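Side-chain contacts in nonribosomal peptide synthase (Streptomyces sp. MJ635-86F5, PDB 5JJP), which serves as an adenylation enzyme for an aliphatic beta-amino acid, probably using ATP to activate this substrate as related ligases do: residues 83-88 with 167-172; 103-106 with 110-113; 171-174 with 179-182. One frame throughout, in Å; residues are numbered along the deposited sequence.

Interaction 1. Residues 83-88 with 167-172; sequences VGDRVV and APRVRR
OD2 of Asp85 receives two groups: NH1 of Arg169, at 2.8 Å from OD2, and the backbone N of Asp82 from its own loop. The ion pair is close but poorly aligned, since the N-H...O angle is only 118° and the hydrogen bond is therefore weak. Carboxylate and guanidinium stand 66° apart, and a single NH1-OD2 bond forms in place of a two-pronged one; the two side chains run alongside one another with reversed heading. Arg169 CD also comes within 3.5 Å of Asp85 OD2. A bend at chi3 (60°) folds the Arg169 chain, and its NH2 donates to Ala167 O at 3.1 Å, tying the guanidinium to its own loop. One water donates to Asp85 OD1 at 2.9 Å and takes a long, weak bond from Arg169 NH1. Next to this pair, NE and NH2 of Arg86 both bond to Gly84 O, which lies in the guanidinium plane. The contact is a surface salt bridge, with a water that bonds Asp85 OD1 and only weakly Arg169 NH1, and it joins the loop after strand 159-162 to the entry of strand 87-90, an inner strand of a mixed sheet in the layered alpha-beta sandwich.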
ATOM      1  N   VAL A  83      15.314 -14.462  -9.155  1.00 14.24           N
ATOM      2  CA  VAL A  83      14.898 -13.695  -8.012  1.00 12.89           C
ATOM      3  C   VAL A  83      15.651 -12.367  -8.104  1.00 13.30           C
ATOM      4  O   VAL A  83      16.867 -12.360  -8.307  1.00 12.41           O
ATOM      5  CB  VAL A  83      15.254 -14.427  -6.693  1.00 12.64           C
ATOM      6  CG1 VAL A  83      15.089 -13.514  -5.474  1.00 11.84           C
ATOM      7  CG2 VAL A  83      14.442 -15.728  -6.538  1.00 12.72           C
ATOM      8  N   GLY A  84      14.935 -11.251  -7.906  1.00 13.95           N
ATOM      9  CA  GLY A  84      15.474  -9.905  -8.062  1.00 14.13           C
ATOM     10  C   GLY A  84      15.074  -9.158  -9.325  1.00 14.79           C
ATOM     11  O   GLY A  84      15.058  -7.922  -9.372  1.00 12.87           O
ATOM     12  N   ASP A  85      14.800  -9.900 -10.384  1.00 18.09           N
ATOM     13  CA  ASP A  85      14.467  -9.266 -11.665  1.00 19.10           C
ATOM     14  C   ASP A  85      13.176  -8.515 -11.518  1.00 17.68           C
ATOM     15  O   ASP A  85      12.215  -9.053 -10.984  1.00 15.25           O
ATOM     16  CB  ASP A  85      14.351 -10.333 -12.788  1.00 20.50           C
ATOM     17  CG  ASP A  85      15.681 -10.930 -13.169  1.00 21.70           C
ATOM     18  OD1 ASP A  85      16.717 -10.383 -12.742  1.00 22.19           O
ATOM     19  OD2 ASP A  85      15.705 -11.932 -13.920  1.00 25.05           O
ATOM     20  N   ARG A  86      13.161  -7.276 -11.992  1.00 17.71           N
ATOM     21  CA  ARG A  86      11.944  -6.457 -11.932  1.00 17.85           C
ATOM     22  C   ARG A  86      10.946  -6.765 -13.005  1.00 17.89           C
ATOM     23  O   ARG A  86      11.294  -7.153 -14.117  1.00 18.92           O
ATOM     24  CB  ARG A  86      12.226  -4.986 -11.961  1.00 17.55           C
ATOM     25  CG  ARG A  86      12.954  -4.512 -10.698  1.00 19.90           C
ATOM     26  CD  ARG A  86      14.409  -4.189 -11.025  1.00 20.87           C
ATOM     27  NE  ARG A  86      15.236  -5.318 -10.856  1.00 22.07           N
ATOM     28  CZ  ARG A  86      16.358  -5.584 -11.518  1.00 23.58           C
ATOM     29  NH1 ARG A  86      16.845  -4.808 -12.495  1.00 22.86           N
ATOM     30  NH2 ARG A  86      17.001  -6.679 -11.161  1.00 23.84           N
ATOM     31  N   VAL A  87       9.695  -6.630 -12.614  1.00 17.08           N
ATOM     32  CA  VAL A  87       8.563  -6.773 -13.481  1.00 16.19           C
ATOM     33  C   VAL A  87       7.718  -5.493 -13.376  1.00 14.76           C
ATOM     34  O   VAL A  87       7.385  -5.072 -12.287  1.00 15.21           O
ATOM     35  CB  VAL A  87       7.739  -7.947 -12.982  1.00 17.52           C
ATOM     36  CG1 VAL A  87       6.425  -8.053 -13.768  1.00 18.01           C
ATOM     37  CG2 VAL A  87       8.552  -9.206 -13.098  1.00 17.45           C
ATOM     38  N   VAL A  88       7.412  -4.840 -14.489  1.00 14.52           N
ATOM     39  CA  VAL A  88       6.436  -3.747 -14.489  1.00 12.86           C
ATOM     40  C   VAL A  88       5.082  -4.407 -14.601  1.00 13.62           C
ATOM     41  O   VAL A  88       4.830  -5.110 -15.566  1.00 15.82           O
ATOM     42  CB  VAL A  88       6.615  -2.784 -15.662  1.00 11.68           C
ATOM     43  CG1 VAL A  88       5.605  -1.670 -15.598  1.00 10.96           C
ATOM     44  CG2 VAL A  88       8.003  -2.192 -15.630  1.00 12.50           C
ATOM     45  N   ALA A 167      14.746 -11.961 -22.357  1.00 33.14           N
ATOM     46  CA  ALA A 167      16.065 -12.400 -22.756  1.00 34.01           C
ATOM     47  C   ALA A 167      16.460 -13.630 -21.960  1.00 35.75           C
ATOM     48  O   ALA A 167      16.032 -13.794 -20.808  1.00 42.16           O
ATOM     49  CB  ALA A 167      17.061 -11.281 -22.500  1.00 36.79           C
ATOM     50  N   PRO A 168      17.256 -14.525 -22.560  1.00 36.60           N
ATOM     51  CA  PRO A 168      17.799 -15.609 -21.757  1.00 33.41           C
ATOM     52  C   PRO A 168      18.760 -15.099 -20.673  1.00 32.48           C
ATOM     53  O   PRO A 168      19.339 -14.000 -20.768  1.00 30.89           O
ATOM     54  CB  PRO A 168      18.549 -16.466 -22.787  1.00 36.15           C
ATOM     55  CG  PRO A 168      18.097 -15.987 -24.135  1.00 33.84           C
ATOM     56  CD  PRO A 168      17.774 -14.555 -23.942  1.00 36.10           C
ATOM     57  N   ARG A 169      18.912 -15.883 -19.627  1.00 30.50           N
ATOM     58  CA  ARG A 169      19.814 -15.510 -18.554  1.00 29.83           C
ATOM     59  C   ARG A 169      20.197 -16.764 -17.810  1.00 28.29           C
ATOM     60  O   ARG A 169      19.487 -17.763 -17.887  1.00 26.33           O
ATOM     61  CB  ARG A 169      19.111 -14.534 -17.610  1.00 29.62           C
ATOM     62  CG  ARG A 169      17.979 -15.197 -16.811  1.00 29.79           C
ATOM     63  CD  ARG A 169      16.961 -14.184 -16.304  1.00 30.15           C
ATOM     64  NE  ARG A 169      16.355 -13.466 -17.404  1.00 27.65           N
ATOM     65  CZ  ARG A 169      16.227 -12.149 -17.497  1.00 27.77           C
ATOM     66  NH1 ARG A 169      16.610 -11.336 -16.530  1.00 24.71           N
ATOM     67  NH2 ARG A 169      15.668 -11.643 -18.577  1.00 29.12           N
ATOM     68  N   VAL A 170      21.274 -16.716 -17.044  1.00 30.29           N
ATOM     69  CA  VAL A 170      21.582 -17.822 -16.106  1.00 31.21           C
ATOM     70  C   VAL A 170      21.095 -17.416 -14.718  1.00 31.27           C
ATOM     71  O   VAL A 170      21.397 -16.325 -14.256  1.00 30.14           O
ATOM     72  CB  VAL A 170      23.082 -18.146 -16.105  1.00 36.88           C
ATOM     73  CG1 VAL A 170      23.525 -18.507 -17.517  1.00 39.93           C
ATOM     74  CG2 VAL A 170      23.932 -16.961 -15.633  1.00 40.39           C
ATOM     75  N   ARG A 171      20.303 -18.272 -14.078  1.00 30.20           N
ATOM     76  CA  ARG A 171      19.836 -18.034 -12.730  1.00 32.36           C
ATOM     77  C   ARG A 171      20.903 -18.257 -11.676  1.00 33.14           C
ATOM     78  O   ARG A 171      21.647 -19.223 -11.736  1.00 34.63           O
ATOM     79  CB  ARG A 171      18.658 -18.942 -12.413  1.00 34.19           C
ATOM     80  CG  ARG A 171      17.347 -18.477 -13.037  1.00 31.05           C
ATOM     81  CD  ARG A 171      16.270 -19.486 -12.689  1.00 32.72           C
ATOM     82  NE  ARG A 171      14.950 -18.950 -12.988  1.00 34.21           N
ATOM     83  CZ  ARG A 171      13.832 -19.658 -13.040  1.00 33.91           C
ATOM     84  NH1 ARG A 171      13.859 -20.969 -12.834  1.00 35.53           N
ATOM     85  NH2 ARG A 171      12.676 -19.042 -13.279  1.00 32.82           N
ATOM     86  N   ARG A 172      20.999 -17.335 -10.724  1.00 31.69           N
ATOM     87  CA  ARG A 172      22.023 -17.405  -9.693  1.00 32.22           C
ATOM     88  C   ARG A 172      21.445 -17.517  -8.296  1.00 32.42           C
ATOM     89  O   ARG A 172      22.174 -17.689  -7.333  1.00 27.66           O
ATOM     90  CB  ARG A 172      22.931 -16.180  -9.810  1.00 37.13           C
ATOM     91  CG  ARG A 172      23.485 -16.004 -11.229  1.00 44.22           C
ATOM     92  CD  ARG A 172      24.466 -14.848 -11.308  1.00 53.01           C
ATOM     93  NE  ARG A 172      25.234 -14.743 -12.548  1.00 65.31           N
ATOM     94  CZ  ARG A 172      26.068 -13.734 -12.819  1.00 70.75           C
ATOM     95  NH1 ARG A 172      26.249 -12.746 -11.931  1.00 59.78           N
ATOM     96  NH2 ARG A 172      26.721 -13.710 -13.991  1.00 72.34           N
TER
HETATM   97  O   HOH W   1      18.995 -11.599 -13.987  1.00 21.09           O

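Interaction 2. Residues 103-106 with 110-113; sequences ACFS and PFIP
Aromatic contact comes first. Phe105, from helix 95-107, and Phe111, at the start of strand 111-114, meet with ring centroids 5.5 Å apart and planes at 51°, an oblique pairing that is neither a stack nor a T-shape. The touching atoms are few: Phe105 CE1 reaches Phe111 CE2 at 3.3 Å, a tight approach, and Phe105 CZ lies 3.8 Å from the same Phe111 CE2. From the side of Phe111 the approach is at the ring edge, with Phe105 CE1 near its plane. The torsions account for the meeting: Phe111 CG sits between its backbone N and carbonyl carbon (chi1 65°), and the ring thereby extends to the helix, whereas the CB of Phe105 leaves the helix across the line to the strand and the CD1-CE1-CZ side of the ring arrives.

A second, apolar contact joins a methylene to a ring carbon. Cys104 points its CB at the strand and lies 4.0 Å from Phe111 CD2, so CB, rather than SG, does the touching.

Polar bonding is confined to the elements themselves and their neighbours. Within the helix, Ser106 OG donates to Ala103 O at 2.6 Å, and the backbone of Ile112 is hydrogen-bonded to Val87 and Leu89 of the adjacent parallel strand. Phe105 is further enclosed by Phe101 and by Leu31 and Leu35 of helix 31-37.

The elements belong to the beta-alpha-beta unit formed by strand 87-90, helix 95-107 and strand 111-114. All three touching residues are buried, and carbon meets carbon throughout. The strand is also hydrogen-bonded in the sheet, but between 103-106 and 110-113 no hydrogen bond is found, which implies a contact held by dispersion and the burial of apolar surface.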
ATOM      1  N   ALA A 103       1.678 -13.578  -7.258  1.00 13.32           N
ATOM      2  CA  ALA A 103       2.542 -14.511  -7.944  1.00 13.92           C
ATOM      3  C   ALA A 103       3.978 -13.934  -7.961  1.00 14.63           C
ATOM      4  O   ALA A 103       4.924 -14.630  -7.620  1.00 15.08           O
ATOM      5  CB  ALA A 103       2.053 -14.761  -9.357  1.00 14.32           C
ATOM      6  N   CYS A 104       4.120 -12.651  -8.281  1.00 14.03           N
ATOM      7  CA  CYS A 104       5.448 -12.024  -8.259  1.00 13.92           C
ATOM      8  C   CYS A 104       6.118 -12.135  -6.880  1.00 14.80           C
ATOM      9  O   CYS A 104       7.312 -12.437  -6.806  1.00 12.86           O
ATOM     10  CB  CYS A 104       5.381 -10.554  -8.670  1.00 13.43           C
ATOM     11  SG  CYS A 104       4.896 -10.290 -10.410  1.00 12.32           S
ATOM     12  N   PHE A 105       5.358 -11.848  -5.814  1.00 14.67           N
ATOM     13  CA  PHE A 105       5.902 -12.014  -4.462  1.00 14.56           C
ATOM     14  C   PHE A 105       6.469 -13.413  -4.268  1.00 15.43           C
ATOM     15  O   PHE A 105       7.578 -13.541  -3.709  1.00 15.81           O
ATOM     16  CB  PHE A 105       4.853 -11.844  -3.372  1.00 13.57           C
ATOM     17  CG  PHE A 105       4.362 -10.426  -3.154  1.00 13.61           C
ATOM     18  CD1 PHE A 105       5.166  -9.322  -3.384  1.00 13.87           C
ATOM     19  CD2 PHE A 105       3.091 -10.226  -2.617  1.00 12.75           C
ATOM     20  CE1 PHE A 105       4.728  -8.059  -3.084  1.00 14.41           C
ATOM     21  CE2 PHE A 105       2.641  -8.962  -2.338  1.00 12.77           C
ATOM     22  CZ  PHE A 105       3.447  -7.872  -2.559  1.00 13.05           C
ATOM     23  N   SER A 106       5.709 -14.437  -4.664  1.00 14.64           N
ATOM     24  CA  SER A 106       6.083 -15.845  -4.429  1.00 15.69           C
ATOM     25  C   SER A 106       7.365 -16.228  -5.175  1.00 15.65           C
ATOM     26  O   SER A 106       8.147 -17.060  -4.684  1.00 19.21           O
ATOM     27  CB  SER A 106       4.939 -16.822  -4.770  1.00 16.04           C
ATOM     28  OG  SER A 106       4.724 -16.841  -6.179  1.00 17.35           O
ATOM     29  N   PRO A 110      10.443  -8.547  -7.777  1.00 13.42           N
ATOM     30  CA  PRO A 110       9.880  -7.308  -7.356  1.00 14.10           C
ATOM     31  C   PRO A 110       9.183  -6.618  -8.531  1.00 14.79           C
ATOM     32  O   PRO A 110       9.738  -6.521  -9.637  1.00 16.95           O
ATOM     33  CB  PRO A 110      11.105  -6.482  -6.916  1.00 13.71           C
ATOM     34  CG  PRO A 110      12.253  -7.069  -7.645  1.00 12.46           C
ATOM     35  CD  PRO A 110      11.924  -8.528  -7.705  1.00 12.90           C
ATOM     36  N   PHE A 111       7.992  -6.107  -8.276  1.00 15.47           N
ATOM     37  CA  PHE A 111       7.225  -5.444  -9.324  1.00 16.13           C
ATOM     38  C   PHE A 111       7.104  -3.949  -9.085  1.00 14.29           C
ATOM     39  O   PHE A 111       7.215  -3.469  -7.973  1.00 14.09           O
ATOM     40  CB  PHE A 111       5.837  -6.092  -9.450  1.00 15.91           C
ATOM     41  CG  PHE A 111       4.985  -5.905  -8.254  1.00 15.73           C
ATOM     42  CD1 PHE A 111       4.168  -4.825  -8.147  1.00 16.10           C
ATOM     43  CD2 PHE A 111       5.003  -6.853  -7.216  1.00 16.50           C
ATOM     44  CE1 PHE A 111       3.397  -4.663  -7.010  1.00 16.45           C
ATOM     45  CE2 PHE A 111       4.257  -6.675  -6.083  1.00 15.16           C
ATOM     46  CZ  PHE A 111       3.444  -5.590  -5.986  1.00 16.05           C
ATOM     47  N   ILE A 112       6.853  -3.247 -10.161  1.00 14.86           N
ATOM     48  CA  ILE A 112       6.604  -1.820 -10.163  1.00 16.69           C
ATOM     49  C   ILE A 112       5.178  -1.727 -10.639  1.00 15.85           C
ATOM     50  O   ILE A 112       4.935  -2.031 -11.802  1.00 15.03           O
ATOM     51  CB  ILE A 112       7.377  -1.026 -11.237  1.00 18.63           C
ATOM     52  CG1 ILE A 112       8.827  -1.456 -11.430  1.00 22.82           C
ATOM     53  CG2 ILE A 112       7.296   0.451 -10.999  1.00 21.40           C
ATOM     54  CD1 ILE A 112       9.645  -1.514 -10.215  1.00 25.46           C
ATOM     55  N   PRO A 113       4.246  -1.239  -9.790  1.00 16.17           N
ATOM     56  CA  PRO A 113       2.842  -1.163 -10.227  1.00 16.61           C
ATOM     57  C   PRO A 113       2.557   0.076 -11.035  1.00 16.80           C
ATOM     58  O   PRO A 113       2.989   1.162 -10.694  1.00 16.29           O
ATOM     59  CB  PRO A 113       2.071  -1.144  -8.907  1.00 16.80           C
ATOM     60  CG  PRO A 113       3.009  -0.456  -7.975  1.00 16.76           C
ATOM     61  CD  PRO A 113       4.398  -0.861  -8.370  1.00 15.58           C
TER

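Interaction 3. Residues 171-174 with 179-182; sequences RRRR and TDPA
The guanidinium of Arg173 and the carboxylate of Asp180 lie nearly coplanar, 28° apart, and meet through their edges: NH1 and NH2 face the two oxygens. Over one face of the guanidinium rests Val83, whose CG1 packs against Arg173 NH1 and Asp180 OD2, so a methyl group backs both partners. This is an end-on, two-pronged salt bridge, and it closes the chain between the loop after strand 159-162 and the entry to strand 181-186, an outer strand of a three-stranded antiparallel sheet.

The long reach of arginine makes the contact possible, because the nearest backbones, at Arg173 CA and Asp180 CA, are 11.0 Å apart. The Arg173 chain is bent at chi2 and chi3 yet still delivers its head toward Asp180, and the two side chains reach out head-on from the two sides.

Each end of the bridge has further support. Arg173 NH2 also donates to Gln175 O, and Asp180 OD2 also accepts from Val177 N, so both groups are anchored to the short link between the segments. That shared hold would fix the rotation of the carboxylate and keep the planes aligned. The backbone N of Arg173 is in turn bonded to Asp82 OD1, another link between this loop and the turn of Val83.

The two prongs are nearly equal. NH1 of Arg173 meets OD1 of Asp180 at 2.8 Å, almost straight at 170°, on the syn side but somewhat out of the carboxylate plane; NH2 of Arg173 meets OD2 of Asp180, also at 2.8 Å, through the syn lone pair of that oxygen.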
ATOM      1  N   ARG A 171      20.303 -18.272 -14.078  1.00 30.20           N
ATOM      2  CA  ARG A 171      19.836 -18.034 -12.730  1.00 32.36           C
ATOM      3  C   ARG A 171      20.903 -18.257 -11.676  1.00 33.14           C
ATOM      4  O   ARG A 171      21.647 -19.223 -11.736  1.00 34.63           O
ATOM      5  CB  ARG A 171      18.658 -18.942 -12.413  1.00 34.19           C
ATOM      6  CG  ARG A 171      17.347 -18.477 -13.037  1.00 31.05           C
ATOM      7  CD  ARG A 171      16.270 -19.486 -12.689  1.00 32.72           C
ATOM      8  NE  ARG A 171      14.950 -18.950 -12.988  1.00 34.21           N
ATOM      9  CZ  ARG A 171      13.832 -19.658 -13.040  1.00 33.91           C
ATOM     10  NH1 ARG A 171      13.859 -20.969 -12.834  1.00 35.53           N
ATOM     11  NH2 ARG A 171      12.676 -19.042 -13.279  1.00 32.82           N
ATOM     12  N   ARG A 172      20.999 -17.335 -10.724  1.00 31.69           N
ATOM     13  CA  ARG A 172      22.023 -17.405  -9.693  1.00 32.22           C
ATOM     14  C   ARG A 172      21.445 -17.517  -8.296  1.00 32.42           C
ATOM     15  O   ARG A 172      22.174 -17.689  -7.333  1.00 27.66           O
ATOM     16  CB  ARG A 172      22.931 -16.180  -9.810  1.00 37.13           C
ATOM     17  CG  ARG A 172      23.485 -16.004 -11.229  1.00 44.22           C
ATOM     18  CD  ARG A 172      24.466 -14.848 -11.308  1.00 53.01           C
ATOM     19  NE  ARG A 172      25.234 -14.743 -12.548  1.00 65.31           N
ATOM     20  CZ  ARG A 172      26.068 -13.734 -12.819  1.00 70.75           C
ATOM     21  NH1 ARG A 172      26.249 -12.746 -11.931  1.00 59.78           N
ATOM     22  NH2 ARG A 172      26.721 -13.710 -13.991  1.00 72.34           N
ATOM     23  N   ARG A 173      20.126 -17.375  -8.183  1.00 34.92           N
ATOM     24  CA  ARG A 173      19.464 -17.395  -6.889  1.00 31.87           C
ATOM     25  C   ARG A 173      18.625 -18.646  -6.828  1.00 33.62           C
ATOM     26  O   ARG A 173      17.925 -18.973  -7.804  1.00 33.15           O
ATOM     27  CB  ARG A 173      18.582 -16.153  -6.719  1.00 27.82           C
ATOM     28  CG  ARG A 173      19.358 -14.865  -6.451  1.00 26.91           C
ATOM     29  CD  ARG A 173      19.976 -14.832  -5.066  1.00 23.30           C
ATOM     30  NE  ARG A 173      18.993 -15.196  -4.050  1.00 20.94           N
ATOM     31  CZ  ARG A 173      18.154 -14.355  -3.450  1.00 18.96           C
ATOM     32  NH1 ARG A 173      18.195 -13.065  -3.680  1.00 16.41           N
ATOM     33  NH2 ARG A 173      17.300 -14.827  -2.538  1.00 20.63           N
ATOM     34  N   ARG A 174      18.712 -19.313  -5.677  1.00 34.05           N
ATOM     35  CA  ARG A 174      17.976 -20.520  -5.346  1.00 40.41           C
ATOM     36  C   ARG A 174      16.535 -20.226  -4.925  1.00 40.57           C
ATOM     37  O   ARG A 174      15.605 -20.821  -5.447  1.00 38.33           O
ATOM     38  CB  ARG A 174      18.695 -21.235  -4.183  1.00 47.61           C
ATOM     39  CG  ARG A 174      18.101 -22.576  -3.739  1.00 55.15           C
ATOM     40  CD  ARG A 174      19.128 -23.417  -2.978  1.00 61.22           C
ATOM     41  NE  ARG A 174      20.315 -23.687  -3.797  1.00 68.81           N
ATOM     42  CZ  ARG A 174      20.435 -24.701  -4.659  1.00 81.80           C
ATOM     43  NH1 ARG A 174      19.451 -25.592  -4.812  1.00 81.38           N
ATOM     44  NH2 ARG A 174      21.554 -24.836  -5.375  1.00 83.37           N
ATOM     45  N   THR A 179      14.495 -10.723   3.159  1.00 12.89           N
ATOM     46  CA  THR A 179      15.339  -9.518   2.932  1.00 12.19           C
ATOM     47  C   THR A 179      15.345  -9.107   1.455  1.00 12.49           C
ATOM     48  O   THR A 179      15.798  -8.046   1.109  1.00 12.28           O
ATOM     49  CB  THR A 179      16.793  -9.749   3.398  1.00 11.18           C
ATOM     50  OG1 THR A 179      17.299 -10.964   2.859  1.00 10.95           O
ATOM     51  CG2 THR A 179      16.824  -9.946   4.868  1.00 11.62           C
ATOM     52  N   ASP A 180      14.820  -9.945   0.566  1.00 13.75           N
ATOM     53  CA  ASP A 180      14.721  -9.553  -0.842  1.00 13.95           C
ATOM     54  C   ASP A 180      13.664  -8.433  -1.104  1.00 14.57           C
ATOM     55  O   ASP A 180      12.640  -8.340  -0.434  1.00 13.98           O
ATOM     56  CB  ASP A 180      14.391 -10.768  -1.713  1.00 14.99           C
ATOM     57  CG  ASP A 180      15.570 -11.708  -1.899  1.00 16.76           C
ATOM     58  OD1 ASP A 180      16.668 -11.219  -2.258  1.00 18.36           O
ATOM     59  OD2 ASP A 180      15.384 -12.947  -1.759  1.00 16.39           O
ATOM     60  N   PRO A 181      13.883  -7.628  -2.139  1.00 15.39           N
ATOM     61  CA  PRO A 181      12.886  -6.667  -2.568  1.00 15.82           C
ATOM     62  C   PRO A 181      11.577  -7.297  -3.029  1.00 15.65           C
ATOM     63  O   PRO A 181      11.586  -8.282  -3.772  1.00 14.29           O
ATOM     64  CB  PRO A 181      13.515  -5.989  -3.772  1.00 16.12           C
ATOM     65  CG  PRO A 181      14.724  -6.750  -4.118  1.00 15.91           C
ATOM     66  CD  PRO A 181      15.111  -7.556  -2.937  1.00 16.16           C
ATOM     67  N   ALA A 182      10.471  -6.737  -2.548  1.00 14.24           N
ATOM     68  CA  ALA A 182       9.155  -7.237  -2.872  1.00 13.40           C
ATOM     69  C   ALA A 182       8.505  -6.364  -3.951  1.00 12.80           C
ATOM     70  O   ALA A 182       7.781  -6.849  -4.768  1.00 12.49           O
ATOM     71  CB  ALA A 182       8.292  -7.272  -1.605  1.00 13.30           C
TER

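How the interactions relate
Interactions 1 and 3 are surface contacts built on charge, whereas interaction 2 is buried and apolar. The linker before strand 181-186 serves both surface contacts, since 171-172 belong to each, and Val83 of interaction 1 packs against the ion pair of interaction 3. Their salt bridges differ: the one in interaction 1 is single and skewed, with a loosely bridging water, that in interaction 3 paired and nearly coplanar. Interaction 2 lies deeper and meets interaction 1 through the sheet, where Val87 bonds to Pro110 and Ile112, and interaction 3 through Ala182, whose carbonyl O touches both phenylalanine rings. Charged pairs thus lie at the loops, carbon packing in the beta-alpha-beta unit.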